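Local coordinates for uricase (Arthrobacter globiformis, PDB 2YZE), which catalyses the oxidation of uric acid by molecular oxygen to 5-hydroxyisourate, which is then processed further to (S)-allantoin, at residues A183-A188 and S246-H251; S161-F166 and S219-Q224; K157-E162 and T177-L182. All coordinates share one frame; numbering follows the deposited sequence.

Contact 1: residues A183-A188 and S246-H251. With NOB ((dihydroxyboranyloxy-hydroxy-boranyl)oxylithium), chain I.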
# COMPACT_ATOMS: atom_id res chain seq x y z
N ALA A 183 15.65 11.01 11.76
CA ALA A 183 14.48 11.15 10.89
C ALA A 183 13.33 10.35 11.47
O ALA A 183 13.52 9.24 11.98
CB ALA A 183 14.81 10.65 9.49
N THR A 184 12.12 10.90 11.39
CA THR A 184 10.96 10.22 11.93
C THR A 184 9.68 10.66 11.23
O THR A 184 9.70 11.60 10.43
CB THR A 184 10.84 10.47 13.46
OG1 THR A 184 9.79 9.68 14.01
CG2 THR A 184 10.55 11.93 13.75
N ASP A 185 8.59 9.97 11.52
CA ASP A 185 7.27 10.30 10.98
C ASP A 185 6.50 10.77 12.19
O ASP A 185 6.25 9.99 13.11
CB ASP A 185 6.56 9.08 10.40
CG ASP A 185 7.19 8.57 9.12
OD1 ASP A 185 7.78 9.39 8.38
OD2 ASP A 185 7.08 7.36 8.85
N VAL A 186 6.13 12.04 12.22
CA VAL A 186 5.41 12.55 13.38
C VAL A 186 3.96 12.07 13.43
O VAL A 186 3.13 12.45 12.60
CB VAL A 186 5.45 14.09 13.41
CG1 VAL A 186 4.78 14.61 14.69
CG2 VAL A 186 6.89 14.57 13.35
N SER A 187 3.68 11.21 14.41
CA SER A 187 2.34 10.69 14.66
C SER A 187 2.07 11.12 16.08
O SER A 187 2.70 10.62 17.02
CB SER A 187 2.29 9.16 14.59
OG SER A 187 2.04 8.71 13.27
N ALA A 188 1.16 12.07 16.24
CA ALA A 188 0.84 12.57 17.57
C ALA A 188 -0.66 12.72 17.72
O ALA A 188 -1.35 13.05 16.76
CB ALA A 188 1.53 13.90 17.80
N SER A 246 4.04 8.47 18.75
CA SER A 246 4.58 7.20 18.27
C SER A 246 5.55 7.62 17.18
O SER A 246 5.13 7.96 16.06
CB SER A 246 3.46 6.33 17.70
OG SER A 246 3.96 5.08 17.27
N LEU A 247 6.83 7.61 17.51
CA LEU A 247 7.87 8.05 16.58
C LEU A 247 8.85 6.98 16.13
O LEU A 247 9.60 6.44 16.93
CB LEU A 247 8.66 9.20 17.22
CG LEU A 247 7.85 10.40 17.73
CD1 LEU A 247 8.79 11.42 18.34
CD2 LEU A 247 7.07 11.02 16.57
N PRO A 248 8.84 6.66 14.83
CA PRO A 248 9.78 5.64 14.34
C PRO A 248 11.14 6.29 14.16
O PRO A 248 11.24 7.48 13.86
CB PRO A 248 9.17 5.23 13.01
CG PRO A 248 8.54 6.50 12.52
CD PRO A 248 7.86 7.01 13.78
N ASN A 249 12.21 5.53 14.38
CA ASN A 249 13.54 6.08 14.17
C ASN A 249 13.92 5.50 12.82
O ASN A 249 14.42 4.37 12.74
CB ASN A 249 14.51 5.61 15.25
CG ASN A 249 15.81 6.41 15.25
OD1 ASN A 249 16.06 7.20 14.33
ND2 ASN A 249 16.63 6.23 16.28
N LYS A 250 13.64 6.26 11.77
CA LYS A 250 13.91 5.84 10.40
C LYS A 250 15.40 5.98 10.13
O LYS A 250 15.91 7.06 9.84
CB LYS A 250 13.09 6.69 9.43
CG LYS A 250 11.68 6.94 9.97
CD LYS A 250 10.63 6.92 8.90
CE LYS A 250 10.85 7.99 7.87
NZ LYS A 250 9.82 7.85 6.81
N HIS A 251 16.08 4.85 10.22
CA HIS A 251 17.52 4.79 10.07
C HIS A 251 18.10 5.18 8.72
O HIS A 251 17.72 4.65 7.67
CB HIS A 251 18.01 3.40 10.45
CG HIS A 251 17.57 2.96 11.82
ND1 HIS A 251 16.93 1.77 12.05
CD2 HIS A 251 17.68 3.57 13.02
CE1 HIS A 251 16.67 1.66 13.34
NE2 HIS A 251 17.11 2.74 13.95
B1 NOB I . 17.46 5.74 20.33
B2 NOB I . 17.98 4.11 18.38
OB1 NOB I . 16.81 4.84 21.42
OB2 NOB I . 18.35 5.52 19.06
OB3 NOB I . 17.28 7.28 20.24
OB4 NOB I . 16.64 3.67 17.64
OB5 NOB I . 19.08 3.00 18.60
LI NOB I . 18.25 2.99 20.42
O HOH W 1 16.69 8.47 12.01
O HOH W 2 4.70 7.71 12.87
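Thr-184 OG1 donates a short hydrogen bond, 2.6 Å, to Pro-248 O, lying in the carbonyl plane on a lone pair. With the hydroxyl anti to the backbone N (chi1 -174°), this also brings Thr-184 OG1 to 3.3 Å from Pro-248 CD. The side-chain bond comes just where the proline, lacking an N-H, cannot donate to strand 183-188. Backbone pairing resumes on both sides of it, with Lys-250 N to Ala-183 O at 3.0 Å and Ser-246 N to Ser-187 O at 3.1 Å. Asp-185 N sits against the proline CG and has no polar partner.

Lys-250, bent at its second and third torsions, crosses Asp-185 at about a right angle. Lys-250 NZ meets Asp-185 OD1 at 3.0 Å on the syn side, 25° out of the carboxylate plane, in a salt bridge; Thr-154 also bonds OD1 and helps hold the group's rotation. One water joins Asp-185 O, Ser-187 OG and Ser-246 O.

At the far end Asn-249, probably a urate-binding residue, reaches from ND2 to OB4 of the bound NOB, a weak bond of 2.9 Å. Asn-249 O lies 3.3 Å above the ring of His-251, probably part of the charge relay; the His-251 side chain also packs on Lys-22 of a second subunit.

The two strands run antiparallel, as in the sheets of the T-fold uricases. Strand 143-157 flanks 183-188 on its other edge, strand 276-285 borders 246-249, and helix 222-236 covers Leu-247 through Leu-222 and Met-226.

Contact 2: residues S161-F166 and S219-Q224. With NOB ((dihydroxyboranyloxy-hydroxy-boranyl)oxylithium), chain I.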
# COMPACT_ATOMS: atom_id res chain seq x y z
N SER A 161 22.14 15.71 16.41
CA SER A 161 21.56 14.53 17.00
C SER A 161 22.69 13.59 17.40
O SER A 161 23.60 13.34 16.61
CB SER A 161 20.63 13.83 16.01
OG SER A 161 20.21 12.57 16.52
N GLU A 162 22.64 13.10 18.63
CA GLU A 162 23.65 12.20 19.15
C GLU A 162 22.98 11.01 19.82
O GLU A 162 21.77 11.02 20.07
CB GLU A 162 24.51 12.90 20.21
CG GLU A 162 25.13 14.20 19.77
CD GLU A 162 25.92 14.86 20.88
OE1 GLU A 162 26.65 14.15 21.61
OE2 GLU A 162 25.83 16.10 21.03
N PHE A 163 23.78 9.99 20.09
CA PHE A 163 23.30 8.81 20.80
C PHE A 163 24.50 8.07 21.36
O PHE A 163 25.21 7.37 20.64
CB PHE A 163 22.48 7.87 19.92
CG PHE A 163 21.75 6.82 20.72
CD1 PHE A 163 20.89 7.18 21.75
CD2 PHE A 163 21.95 5.46 20.46
CE1 PHE A 163 20.24 6.21 22.53
CE2 PHE A 163 21.31 4.49 21.23
CZ PHE A 163 20.45 4.87 22.27
N HIS A 164 24.72 8.25 22.65
CA HIS A 164 25.84 7.63 23.34
C HIS A 164 25.48 7.42 24.81
O HIS A 164 24.44 7.90 25.28
CB HIS A 164 27.08 8.53 23.21
CG HIS A 164 26.82 9.97 23.52
ND1 HIS A 164 26.60 10.43 24.80
CD2 HIS A 164 26.71 11.05 22.71
CE1 HIS A 164 26.38 11.73 24.77
NE2 HIS A 164 26.44 12.13 23.51
N GLY A 165 26.32 6.69 25.53
CA GLY A 165 26.06 6.46 26.93
C GLY A 165 25.10 5.31 27.21
O GLY A 165 24.70 5.11 28.36
N PHE A 166 24.72 4.56 26.18
CA PHE A 166 23.83 3.44 26.39
C PHE A 166 24.66 2.25 26.86
O PHE A 166 25.86 2.19 26.59
CB PHE A 166 23.09 3.07 25.09
CG PHE A 166 23.98 2.99 23.87
CD1 PHE A 166 24.26 4.13 23.13
CD2 PHE A 166 24.51 1.77 23.47
CE1 PHE A 166 25.07 4.06 21.99
CE2 PHE A 166 25.32 1.69 22.33
CZ PHE A 166 25.59 2.83 21.59
N SER A 219 19.20 16.84 20.15
CA SER A 219 18.84 15.50 20.58
C SER A 219 19.95 14.55 21.03
O SER A 219 20.92 14.32 20.32
CB SER A 219 18.04 14.82 19.47
OG SER A 219 17.58 13.55 19.88
N LEU A 220 19.77 14.01 22.24
CA LEU A 220 20.72 13.05 22.80
C LEU A 220 20.05 11.69 22.73
O LEU A 220 20.66 10.66 23.02
CB LEU A 220 21.03 13.39 24.26
CG LEU A 220 21.68 14.75 24.49
CD1 LEU A 220 21.96 14.95 25.99
CD2 LEU A 220 22.98 14.83 23.70
N ALA A 221 18.78 11.69 22.32
CA ALA A 221 18.00 10.47 22.18
C ALA A 221 16.63 10.86 21.61
O ALA A 221 16.13 11.95 21.87
CB ALA A 221 17.83 9.79 23.52
N LEU A 222 16.03 9.97 20.84
CA LEU A 222 14.72 10.25 20.27
C LEU A 222 13.74 10.44 21.42
O LEU A 222 12.80 11.23 21.32
CB LEU A 222 14.25 9.09 19.39
CG LEU A 222 13.54 9.43 18.08
CD1 LEU A 222 12.68 8.25 17.67
CD2 LEU A 222 12.68 10.68 18.22
N GLN A 223 13.96 9.71 22.51
CA GLN A 223 13.10 9.81 23.69
C GLN A 223 13.08 11.24 24.22
O GLN A 223 12.03 11.75 24.59
CB GLN A 223 13.56 8.85 24.81
CG GLN A 223 13.27 7.37 24.54
CD GLN A 223 14.39 6.67 23.79
OE1 GLN A 223 15.11 7.29 23.01
NE2 GLN A 223 14.54 5.37 24.01
N GLN A 224 14.24 11.89 24.23
CA GLN A 224 14.37 13.26 24.73
C GLN A 224 13.67 14.25 23.80
O GLN A 224 12.95 15.14 24.26
CB GLN A 224 15.84 13.66 24.85
CG GLN A 224 16.07 15.01 25.54
CD GLN A 224 17.46 15.58 25.29
OE1 GLN A 224 17.93 16.44 26.03
NE2 GLN A 224 18.12 15.11 24.24
B1 NOB I . 17.46 5.74 20.33
B2 NOB I . 17.98 4.11 18.38
OB1 NOB I . 16.81 4.84 21.42
OB2 NOB I . 18.35 5.52 19.06
OB3 NOB I . 17.28 7.28 20.24
OB4 NOB I . 16.64 3.67 17.64
OB5 NOB I . 19.08 3.00 18.60
LI NOB I . 18.25 2.99 20.42
O HOH W 3 19.38 11.80 18.90
O HOH W 4 23.45 10.67 23.54
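Ser-219 O is gripped twice from the other segment. Glu-162 N bonds it at 2.7 Å, nearly along the C=O axis with 159° at the hydrogen, and the CA-H of Ser-161 adds a softer contact. This is a single beta bridge, joining Ser-161 and Ser-219. A water fills in beside it, hydrogen-bonded to Ser-161 OG, Glu-162 O and Ser-219 OG; Arg-180 NE also bonds Ser-161 OG, and Thr-225 OG1 bonds Ser-219 OG. A second water ties His-164 N to Leu-220 O and lies 3.2 Å above the centre of the His-164 ring.

The Glu-162 side chain runs alongside Leu-220, pointing the same way, with CD 4.1 Å from Leu-220 CD2. Its carboxylate is held at both oxygens. His-164 NE2 donates to OE1 at 2.8 Å, from above the carboxylate plane although OE1 lies in the imidazole plane, while His-218 takes OE2.

With CG anti to the backbone N (chi1 -168°), the ring of Phe-163, probably urate-binding, reaches both Leu-220 O and the bound NOB. Its edge, at CD1, meets Leu-220 O in the ring plane at 3.7 Å; one face is laid over NOB, whose OB2 stands above the ring centre. From the other segment Leu-222 N donates a nearly straight bond, 3.0 Å and 176°, to OB3. That N-H follows the N-cap Ala-221, and the helix start would probably favour an anionic group here.

Asn-61 of a second subunit bonds both His-164 O and Leu-220 O. Helix 222-236 begins here, and its Leu-222 packs on Leu-182 of strand 182-192, Leu-247 of strand 240-254 and Ile-279 of strand 276-285.

Contact 3: residues K157-E162 and T177-L182. With NOB ((dihydroxyboranyloxy-hydroxy-boranyl)oxylithium), chain I.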
# COMPACT_ATOMS: atom_id res chain seq x y z
N LYS A 157 16.54 15.78 10.61
CA LYS A 157 17.59 16.71 11.03
C LYS A 157 18.87 16.08 10.48
O LYS A 157 19.15 14.92 10.75
CB LYS A 157 17.68 16.80 12.55
CG LYS A 157 16.45 17.37 13.22
CD LYS A 157 16.81 18.47 14.20
CE LYS A 157 17.79 18.00 15.25
NZ LYS A 157 18.26 19.14 16.09
N SER A 158 19.64 16.85 9.71
CA SER A 158 20.87 16.33 9.12
C SER A 158 22.02 16.28 10.11
O SER A 158 23.01 15.57 9.89
CB SER A 158 21.25 17.17 7.89
OG SER A 158 21.17 18.56 8.17
N THR A 159 21.90 17.01 11.21
CA THR A 159 22.91 17.02 12.26
C THR A 159 22.24 17.52 13.55
O THR A 159 21.05 17.82 13.54
CB THR A 159 24.14 17.91 11.89
OG1 THR A 159 25.23 17.61 12.77
CG2 THR A 159 23.80 19.40 12.00
N GLY A 160 22.98 17.59 14.64
CA GLY A 160 22.37 18.05 15.88
C GLY A 160 21.61 16.92 16.55
O GLY A 160 20.54 17.11 17.16
N SER A 161 22.14 15.71 16.41
CA SER A 161 21.56 14.53 17.00
C SER A 161 22.69 13.59 17.40
O SER A 161 23.60 13.34 16.61
CB SER A 161 20.63 13.83 16.01
OG SER A 161 20.21 12.57 16.52
N GLU A 162 22.64 13.10 18.63
CA GLU A 162 23.65 12.20 19.15
C GLU A 162 22.98 11.01 19.82
O GLU A 162 21.77 11.02 20.07
CB GLU A 162 24.51 12.90 20.21
CG GLU A 162 25.13 14.20 19.77
CD GLU A 162 25.92 14.86 20.88
OE1 GLU A 162 26.65 14.15 21.61
OE2 GLU A 162 25.83 16.10 21.03
N THR A 177 27.90 7.73 18.99
CA THR A 177 28.08 8.76 17.98
C THR A 177 27.61 10.12 18.48
O THR A 177 26.66 10.21 19.26
CB THR A 177 27.31 8.42 16.69
OG1 THR A 177 27.60 9.39 15.69
CG2 THR A 177 25.81 8.40 16.93
N THR A 178 28.28 11.17 18.03
CA THR A 178 27.91 12.53 18.42
C THR A 178 27.37 13.31 17.23
O THR A 178 27.15 14.52 17.32
CB THR A 178 29.09 13.30 19.01
OG1 THR A 178 30.13 13.41 18.02
CG2 THR A 178 29.64 12.58 20.24
N ASP A 179 27.15 12.62 16.11
CA ASP A 179 26.62 13.27 14.90
C ASP A 179 25.95 12.21 14.02
O ASP A 179 26.62 11.36 13.43
CB ASP A 179 27.75 13.95 14.10
CG ASP A 179 27.22 14.93 13.04
OD1 ASP A 179 26.01 14.89 12.72
OD2 ASP A 179 28.02 15.74 12.52
N ARG A 180 24.63 12.26 13.95
CA ARG A 180 23.89 11.31 13.14
C ARG A 180 22.63 11.99 12.64
O ARG A 180 22.26 13.06 13.10
CB ARG A 180 23.49 10.08 13.97
CG ARG A 180 22.45 10.40 15.06
CD ARG A 180 21.91 9.16 15.74
NE ARG A 180 20.85 9.50 16.69
CZ ARG A 180 20.11 8.63 17.36
NH1 ARG A 180 20.31 7.32 17.20
NH2 ARG A 180 19.16 9.06 18.18
N ILE A 181 21.98 11.35 11.68
CA ILE A 181 20.73 11.87 11.15
C ILE A 181 19.62 11.36 12.07
O ILE A 181 19.68 10.23 12.56
CB ILE A 181 20.46 11.35 9.72
CG1 ILE A 181 21.29 12.15 8.71
CG2 ILE A 181 18.96 11.45 9.39
CD1 ILE A 181 21.08 11.70 7.27
N LEU A 182 18.63 12.20 12.31
CA LEU A 182 17.48 11.80 13.13
C LEU A 182 16.28 12.07 12.24
O LEU A 182 15.95 13.22 11.97
CB LEU A 182 17.39 12.65 14.41
CG LEU A 182 16.20 12.34 15.32
CD1 LEU A 182 16.30 10.93 15.86
CD2 LEU A 182 16.16 13.34 16.47
B1 NOB I . 17.46 5.74 20.33
B2 NOB I . 17.98 4.11 18.38
OB1 NOB I . 16.81 4.84 21.42
OB2 NOB I . 18.35 5.52 19.06
OB3 NOB I . 17.28 7.28 20.24
OB4 NOB I . 16.64 3.67 17.64
OB5 NOB I . 19.08 3.00 18.60
LI NOB I . 18.25 2.99 20.42
O HOH W 5 24.80 13.61 10.74
O HOH W 6 25.28 16.44 16.25
O HOH W 3 19.38 11.80 18.90
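The guanidinium of Arg-180 is engaged round its edge. NE donates to Ser-161 OG at 3.1 Å, only 9° out of the guanidinium plane, and NH1 reaches OB2 of the bound NOB in the same plane at 3.2 Å, with 170° at the hydrogen. NH2 adds a weak bond to OB3 and gives another proton to a water shared with Ser-161 OG and Glu-162 O. CG sits between the backbone N and the carbonyl carbon (chi1 68°), and from there the chain runs extended past Ser-161 to the pocket. An alanine here is likely to leave Ser-161 OG without its NE donor and the bound group without two N-H bonds, stripping the positive charge from a probable urate-binding site.

The carboxylate of Asp-179 is met differently. Thr-159 OG1 donates to OD1 at 2.8 Å from well above the carboxylate plane, a water links the same OD1 to Ser-158 O, and Arg-32 of a third subunit forms a salt bridge with OD2. Glu-162 CG lies 3.2 Å from Thr-178 O.

Backbone bonds frame these side chains. Arg-180 N donates to Ser-161 O at 3.1 Å. Lys-157 and Leu-182 form an antiparallel hydrogen-bonded pair through Lys-157 N to Leu-182 O at 3.0 Å and Leu-182 N to Lys-157 O at 3.2 Å.

That pair continues the pairing of strands 143-157 and 182-192. Lys-157 also pairs antiparallel with a strand of the third subunit, carrying the sheet across the interface, while Phe-214 of helix 199-216 packs on Lys-157 and Leu-182.

From the N terminus, strand 143-157 runs into residues 157-162, where contact 3 begins; it closes the excursion back to 177-182, at the start of strand 182-192. Contact 2 starts from the same stretch, sharing Ser-161 and Glu-162, but closes a far longer loop, reaching the beginning of helix 222-236. Contact 1 opens directly after contact 3 has closed, in series with it, and brings strand 240-254 back beside strand 182-192, closing the span that holds helices 199-216 and 222-236. It crosses contact 2, since 219-224 falls between its segments. Together they tie strand ends, the 157-182 loop and the helix start round one NOB-filled pocket, to which Thr-67 of a second subunit also contributes.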